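Local coordinates for Lmaj004091aaa (Leishmania major, PDB 1XTP), which probably methylates the alpha-amino group of proteins that begin with an X-Pro-Lys sequence, using S-adenosyl-L-methionine as the methyl donor, at residues A[105-110]-A[161-166]; A[95-100]-A[114-119]. All blocks are in the same frame, centred on the assembly; numbering follows the deposited sequence.

Interaction 1: A[105-110]-A[161-166]. With SAI (S-adenosyl-L-homoselenocysteine), chain B.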
loop_
_atom_site.group_PDB
_atom_site.type_symbol
_atom_site.label_atom_id
_atom_site.label_comp_id
_atom_site.label_asym_id
_atom_site.label_seq_id
_atom_site.Cartn_x
_atom_site.Cartn_y
_atom_site.Cartn_z
ATOM N N GLY A 105 -11.960 3.017 -5.871
ATOM C CA GLY A 105 -12.673 2.018 -5.063
ATOM C C GLY A 105 -12.741 0.637 -5.681
ATOM O O GLY A 105 -13.669 -0.121 -5.401
ATOM N N ARG A 106 -11.753 0.309 -6.515
ATOM C CA ARG A 106 -11.694 -0.975 -7.216
ATOM C C ARG A 106 -11.695 -2.196 -6.297
ATOM O O ARG A 106 -12.418 -3.189 -6.555
ATOM C CB ARG A 106 -10.433 -1.022 -8.091
ATOM C CG ARG A 106 -10.276 -2.314 -8.928
ATOM C CD ARG A 106 -8.900 -2.350 -9.628
ATOM N NE ARG A 106 -7.827 -2.491 -8.639
ATOM C CZ ARG A 106 -7.364 -3.641 -8.157
ATOM N NH1 ARG A 106 -7.819 -4.810 -8.582
ATOM N NH2 ARG A 106 -6.406 -3.615 -7.248
ATOM N N ILE A 107 -10.859 -2.156 -5.254
ATOM C CA ILE A 107 -10.792 -3.251 -4.323
ATOM C C ILE A 107 -12.091 -3.349 -3.475
ATOM O O ILE A 107 -12.615 -4.447 -3.236
ATOM C CB ILE A 107 -9.514 -3.167 -3.427
ATOM C CG1 ILE A 107 -8.248 -3.238 -4.305
ATOM C CG2 ILE A 107 -9.514 -4.317 -2.378
ATOM C CD1 ILE A 107 -6.957 -2.891 -3.585
ATOM N N THR A 108 -12.597 -2.211 -3.028
ATOM C CA THR A 108 -13.857 -2.169 -2.293
ATOM C C THR A 108 -15.009 -2.701 -3.156
ATOM O O THR A 108 -15.789 -3.524 -2.694
ATOM C CB THR A 108 -14.181 -0.749 -1.780
ATOM O OG1 THR A 108 -13.119 -0.301 -0.935
ATOM C CG2 THR A 108 -15.511 -0.715 -0.972
ATOM N N LYS A 109 -15.084 -2.269 -4.413
ATOM C CA LYS A 109 -16.193 -2.653 -5.282
ATOM C C LYS A 109 -16.220 -4.153 -5.560
ATOM O O LYS A 109 -17.285 -4.767 -5.521
ATOM C CB LYS A 109 -16.156 -1.881 -6.610
ATOM C CG LYS A 109 -17.381 -2.146 -7.493
ATOM C CD LYS A 109 -17.560 -1.104 -8.578
ATOM N N ASN A 110 -15.045 -4.728 -5.820
ATOM C CA ASN A 110 -14.933 -6.092 -6.323
ATOM C C ASN A 110 -14.571 -7.123 -5.259
ATOM O O ASN A 110 -14.622 -8.305 -5.530
ATOM C CB ASN A 110 -13.888 -6.143 -7.445
ATOM C CG ASN A 110 -14.282 -5.298 -8.638
ATOM O OD1 ASN A 110 -15.076 -5.728 -9.479
ATOM N ND2 ASN A 110 -13.760 -4.065 -8.695
ATOM N N LEU A 161 -10.508 -5.538 8.675
ATOM C CA LEU A 161 -9.473 -5.568 7.638
ATOM C C LEU A 161 -9.065 -4.171 7.245
ATOM O O LEU A 161 -9.906 -3.301 7.138
ATOM C CB LEU A 161 -9.942 -6.347 6.416
ATOM C CG LEU A 161 -8.816 -6.872 5.508
ATOM C CD1 LEU A 161 -8.105 -8.107 6.115
ATOM C CD2 LEU A 161 -9.349 -7.191 4.115
ATOM N N ILE A 162 -7.760 -3.963 7.080
ATOM C CA ILE A 162 -7.217 -2.698 6.595
ATOM C C ILE A 162 -6.347 -3.009 5.386
ATOM O O ILE A 162 -5.276 -3.603 5.501
ATOM C CB ILE A 162 -6.408 -1.950 7.678
ATOM C CG1 ILE A 162 -7.298 -1.643 8.882
ATOM C CG2 ILE A 162 -5.794 -0.656 7.101
ATOM C CD1 ILE A 162 -6.583 -0.989 10.031
ATOM N N VAL A 163 -6.845 -2.601 4.230
ATOM C CA VAL A 163 -6.233 -2.889 2.952
ATOM C C VAL A 163 -5.243 -1.785 2.525
ATOM O O VAL A 163 -5.606 -0.635 2.445
ATOM C CB VAL A 163 -7.341 -3.048 1.876
ATOM C CG1 VAL A 163 -6.726 -3.295 0.517
ATOM C CG2 VAL A 163 -8.251 -4.195 2.273
ATOM N N ILE A 164 -3.990 -2.158 2.269
ATOM C CA ILE A 164 -2.989 -1.233 1.758
ATOM C C ILE A 164 -2.359 -1.895 0.526
ATOM O O ILE A 164 -1.424 -2.691 0.626
ATOM C CB ILE A 164 -1.912 -0.891 2.830
ATOM C CG1 ILE A 164 -2.548 -0.530 4.188
ATOM C CG2 ILE A 164 -1.011 0.265 2.349
ATOM C CD1 ILE A 164 -1.534 -0.289 5.305
ATOM N N GLN A 165 -2.887 -1.577 -0.644
ATOM C CA GLN A 165 -2.456 -2.212 -1.876
ATOM C C GLN A 165 -2.030 -1.180 -2.881
ATOM O O GLN A 165 -2.799 -0.262 -3.182
ATOM C CB GLN A 165 -3.575 -3.058 -2.480
ATOM C CG GLN A 165 -3.225 -3.569 -3.889
ATOM C CD GLN A 165 -4.002 -4.815 -4.312
ATOM O OE1 GLN A 165 -4.851 -5.320 -3.571
ATOM N NE2 GLN A 165 -3.698 -5.319 -5.520
ATOM N N TRP A 166 -0.817 -1.351 -3.408
ATOM C CA TRP A 166 -0.264 -0.486 -4.459
ATOM C C TRP A 166 -0.266 1.011 -4.061
ATOM O O TRP A 166 -0.443 1.900 -4.891
ATOM C CB TRP A 166 -0.972 -0.744 -5.802
ATOM C CG TRP A 166 -0.517 -2.032 -6.487
ATOM C CD1 TRP A 166 0.738 -2.561 -6.483
ATOM C CD2 TRP A 166 -1.319 -2.920 -7.270
ATOM N NE1 TRP A 166 0.767 -3.733 -7.200
ATOM C CE2 TRP A 166 -0.482 -3.974 -7.702
ATOM C CE3 TRP A 166 -2.665 -2.927 -7.654
ATOM C CZ2 TRP A 166 -0.942 -5.024 -8.496
ATOM C CZ3 TRP A 166 -3.125 -3.979 -8.439
ATOM C CH2 TRP A 166 -2.262 -5.014 -8.851
HETATM N N SAI B . -5.475 0.748 -4.018
HETATM C CA SAI B . -6.248 0.991 -5.270
HETATM C CB SAI B . -5.610 2.110 -6.068
HETATM C CG SAI B . -4.186 1.872 -6.545
HETATM SE SE SAI B . -3.563 3.446 -7.552
HETATM C C SAI B . -6.299 -0.221 -6.186
HETATM O O SAI B . -5.493 -1.141 -6.052
HETATM O OXT SAI B . -7.121 -0.285 -7.099
HETATM C "C5'" SAI B . -2.625 4.325 -6.052
HETATM C "C4'" SAI B . -3.527 5.262 -5.243
HETATM O "O4'" SAI B . -2.789 5.739 -4.157
HETATM C "C3'" SAI B . -4.006 6.498 -5.989
HETATM O "O3'" SAI B . -5.399 6.629 -5.882
HETATM C "C2'" SAI B . -3.340 7.679 -5.324
HETATM O "O2'" SAI B . -4.151 8.846 -5.326
HETATM C "C1'" SAI B . -3.153 7.093 -3.947
HETATM N N9 SAI B . -2.135 7.745 -3.137
HETATM C C8 SAI B . -0.991 8.372 -3.578
HETATM N N7 SAI B . -0.333 8.821 -2.513
HETATM C C5 SAI B . -1.035 8.478 -1.391
HETATM C C6 SAI B . -0.802 8.684 -0.034
HETATM N N6 SAI B . 0.289 9.345 0.358
HETATM N N1 SAI B . -1.714 8.212 0.895
HETATM C C2 SAI B . -2.864 7.547 0.489
HETATM N N3 SAI B . -3.077 7.337 -0.863
HETATM C C4 SAI B . -2.173 7.790 -1.774
#
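Arg-106, in the first turn of helix 106-115, meets Gln-165 and Trp-166 beside the carboxylate of the bound S-adenosyl-L-homoselenocysteine. Its CG stands anti to the backbone N, and a bend at chi3 (68°) turns the chain beyond CD. The guanidinium then grips the carboxylate with two N-H groups: NE donates to OXT at 2.8 Å, and NH2 to O of the ligand at 2.9 Å with a nearly straight N-H...O angle of 170°. NH2 also lies 3.5 Å from CZ3 of Trp-166, an oblique approach to the indole, while the amide of Gln-165 sits at the guanidinium edge, its NE2 3.6 Å from NH2 with no bond between them. Asp-78 of helix 75-87 joins the two segments, one carboxylate oxygen forming a salt bridge with NH1 of Arg-106 and the other accepting a hydrogen bond from NE2 of Gln-165; its charge would partly offset that of the guanidinium.

The site is that of a Rossmann-like methyltransferase, where the start of the helix after strand 96-100 and the C-terminal end of strand 159-165 close around the amino-acid part of the bound product analogue. From the strand, the carbonyl O of Gln-165 accepts a hydrogen bond from the ligand N at 3.0 Å.

One residue further on, Ile-107 supplies the apolar part. Its extended ethyl branch (chi2 168°) carries CD1 to 4.1 Å from CG1 of Val-163, the two side chains meeting tip to tip. The same CD1 rests 3.2 Å from OE1 of Gln-165 and 3.4 Å from O of the ligand, placing a methyl group against both oxygens. Later in the turn, Asn-110 ND2 returns to the carbonyl O of Arg-106.

Interaction 2: A[95-100]-A[114-119]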
loop_
_atom_site.group_PDB
_atom_site.type_symbol
_atom_site.label_atom_id
_atom_site.label_comp_id
_atom_site.label_asym_id
_atom_site.label_seq_id
_atom_site.Cartn_x
_atom_site.Cartn_y
_atom_site.Cartn_z
ATOM N N SER A 95 -16.801 -7.575 9.843
ATOM C CA SER A 95 -17.684 -6.407 9.993
ATOM C C SER A 95 -17.231 -5.206 9.209
ATOM O O SER A 95 -17.884 -4.831 8.231
ATOM C CB SER A 95 -17.862 -6.006 11.447
ATOM O OG SER A 95 -18.495 -7.056 12.108
ATOM N N ARG A 96 -16.136 -4.595 9.635
ATOM C CA ARG A 96 -15.705 -3.349 9.035
ATOM C C ARG A 96 -14.327 -3.422 8.353
ATOM O O ARG A 96 -13.350 -3.917 8.928
ATOM C CB ARG A 96 -15.735 -2.240 10.084
ATOM C CG ARG A 96 -15.969 -0.876 9.464
ATOM C CD ARG A 96 -16.137 0.211 10.465
ATOM N NE ARG A 96 -16.539 1.422 9.761
ATOM C CZ ARG A 96 -17.794 1.846 9.616
ATOM N NH1 ARG A 96 -18.825 1.212 10.190
ATOM N NH2 ARG A 96 -18.020 2.951 8.912
ATOM N N ALA A 97 -14.260 -2.909 7.127
ATOM C CA ALA A 97 -13.010 -2.806 6.377
ATOM C C ALA A 97 -12.677 -1.347 6.041
ATOM O O ALA A 97 -13.546 -0.488 6.070
ATOM C CB ALA A 97 -13.085 -3.623 5.097
ATOM N N LEU A 98 -11.402 -1.110 5.728
ATOM C CA LEU A 98 -10.882 0.184 5.288
ATOM C C LEU A 98 -9.954 -0.045 4.092
ATOM O O LEU A 98 -9.000 -0.836 4.160
ATOM C CB LEU A 98 -10.109 0.888 6.412
ATOM C CG LEU A 98 -9.373 2.192 6.068
ATOM C CD1 LEU A 98 -10.300 3.314 5.618
ATOM C CD2 LEU A 98 -8.512 2.666 7.262
ATOM N N ASP A 99 -10.246 0.674 3.014
ATOM C CA ASP A 99 -9.507 0.597 1.759
ATOM C C ASP A 99 -8.657 1.864 1.650
ATOM O O ASP A 99 -9.180 2.948 1.378
ATOM C CB ASP A 99 -10.531 0.502 0.640
ATOM C CG ASP A 99 -9.930 0.183 -0.682
ATOM O OD1 ASP A 99 -8.694 -0.038 -0.744
ATOM O OD2 ASP A 99 -10.723 0.149 -1.659
ATOM N N CYS A 100 -7.356 1.720 1.941
ATOM C CA CYS A 100 -6.397 2.827 1.991
ATOM C C CYS A 100 -5.758 3.049 0.626
ATOM O O CYS A 100 -5.370 2.099 -0.042
ATOM C CB CYS A 100 -5.256 2.524 2.961
ATOM S SG CYS A 100 -5.701 2.312 4.650
ATOM N N LYS A 114 -18.195 -7.737 -0.849
ATOM C CA LYS A 114 -18.665 -9.126 -0.786
ATOM C C LYS A 114 -18.338 -9.804 0.534
ATOM O O LYS A 114 -18.943 -10.821 0.852
ATOM C CB LYS A 114 -18.042 -9.959 -1.903
ATOM C CG LYS A 114 -18.524 -9.596 -3.280
ATOM C CD LYS A 114 -17.780 -10.376 -4.357
ATOM C CE LYS A 114 -18.513 -10.263 -5.688
ATOM N NZ LYS A 114 -17.849 -11.010 -6.793
ATOM N N LEU A 115 -17.364 -9.270 1.275
ATOM C CA LEU A 115 -16.849 -9.913 2.490
ATOM C C LEU A 115 -17.113 -9.161 3.795
ATOM O O LEU A 115 -17.104 -9.771 4.864
ATOM C CB LEU A 115 -15.342 -10.083 2.359
ATOM C CG LEU A 115 -14.796 -10.957 1.249
ATOM C CD1 LEU A 115 -13.327 -10.756 1.128
ATOM C CD2 LEU A 115 -15.083 -12.424 1.544
ATOM N N TYR A 116 -17.298 -7.843 3.726
ATOM C CA TYR A 116 -17.452 -7.026 4.927
ATOM C C TYR A 116 -18.789 -6.295 4.944
ATOM O O TYR A 116 -19.257 -5.801 3.920
ATOM C CB TYR A 116 -16.266 -6.053 5.089
ATOM C CG TYR A 116 -14.985 -6.823 5.261
ATOM C CD1 TYR A 116 -14.260 -7.250 4.148
ATOM C CD2 TYR A 116 -14.529 -7.186 6.518
ATOM C CE1 TYR A 116 -13.133 -7.982 4.271
ATOM C CE2 TYR A 116 -13.372 -7.938 6.661
ATOM C CZ TYR A 116 -12.686 -8.344 5.531
ATOM O OH TYR A 116 -11.550 -9.092 5.649
ATOM N N ALA A 117 -19.405 -6.255 6.129
ATOM C CA ALA A 117 -20.652 -5.557 6.327
ATOM C C ALA A 117 -20.567 -4.082 5.909
ATOM O O ALA A 117 -21.469 -3.569 5.268
ATOM C CB ALA A 117 -21.097 -5.678 7.800
ATOM N N THR A 118 -19.479 -3.410 6.268
ATOM C CA THR A 118 -19.268 -2.012 5.892
ATOM C C THR A 118 -17.813 -1.808 5.517
ATOM O O THR A 118 -16.930 -2.338 6.176
ATOM C CB THR A 118 -19.594 -1.086 7.056
ATOM O OG1 THR A 118 -20.868 -1.444 7.599
ATOM C CG2 THR A 118 -19.599 0.389 6.611
ATOM N N THR A 119 -17.567 -1.059 4.448
ATOM C CA THR A 119 -16.217 -0.692 4.046
ATOM C C THR A 119 -16.071 0.835 3.955
ATOM O O THR A 119 -16.872 1.476 3.299
ATOM C CB THR A 119 -15.876 -1.333 2.692
ATOM O OG1 THR A 119 -16.005 -2.753 2.798
ATOM C CG2 THR A 119 -14.451 -1.001 2.261
#
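The carbonyl O of Ser-95 accepts the backbone N-H of Thr-118 at 2.9 Å, and the methyl CB of Ala-117 packs 3.4 Å from the same oxygen. One step along, Ala-97 N donates to Thr-118 O, also at 2.9 Å. Arg-96 therefore pairs with Thr-118 in parallel register, and backbone bonding of Ala-97 with Asp-120 continues the pairing to Ala-97 and Thr-119. A CA-H...O contact from Arg-96 to Thr-118 O adds to it. These are the two strands of a right-handed beta-alpha-beta crossover whose connecting helix is 106-115.

On the face carrying Ala-97 and Thr-119, the ring of Tyr-116 receives CB of Ala-97 over one face, offset toward CG, in a CH-pi contact 4.0 Å from the ring centroid. CB also lies 3.8 Å from OG1 of Thr-119. The other face bears Arg-96 and Thr-118 side by side. With the arginine chain extended from CG to NE, CG2 of Thr-118 comes over one face of the guanidinium, 3.8 Å from NH1. Its NH2 forms a salt bridge with Asp-120, two residues further along the strand. That leaves the threonine methyl a nonpolar cover for a charged group whose NE and NH2 are already bonded, beside a strand pairing held by main-chain bonds.

Interaction 1 is buried near the middle of the chain, whereas interaction 2 lies nearer the surface, toward the N-terminal ends of strands 96-100 and 118-123. Both draw on helix 106-115, the first at its start and the second at its far end and beyond, and strands 96-100 and 159-165 are neighbours. They are joined directly: Thr-108 OG1 probably bonds to Asp-99 OD2, Val-163 N to Leu-98 O, and Leu-161 packs against the Tyr-116 hydroxyl. Their chemistry differs accordingly. At the C-terminal end of strand 159-165, interaction 1 works through side chains and a bound ligand, whereas interaction 2 is held mainly by backbone pairing; Arg-106 pairs with both an acid and the ligand, Arg-96 with an acid.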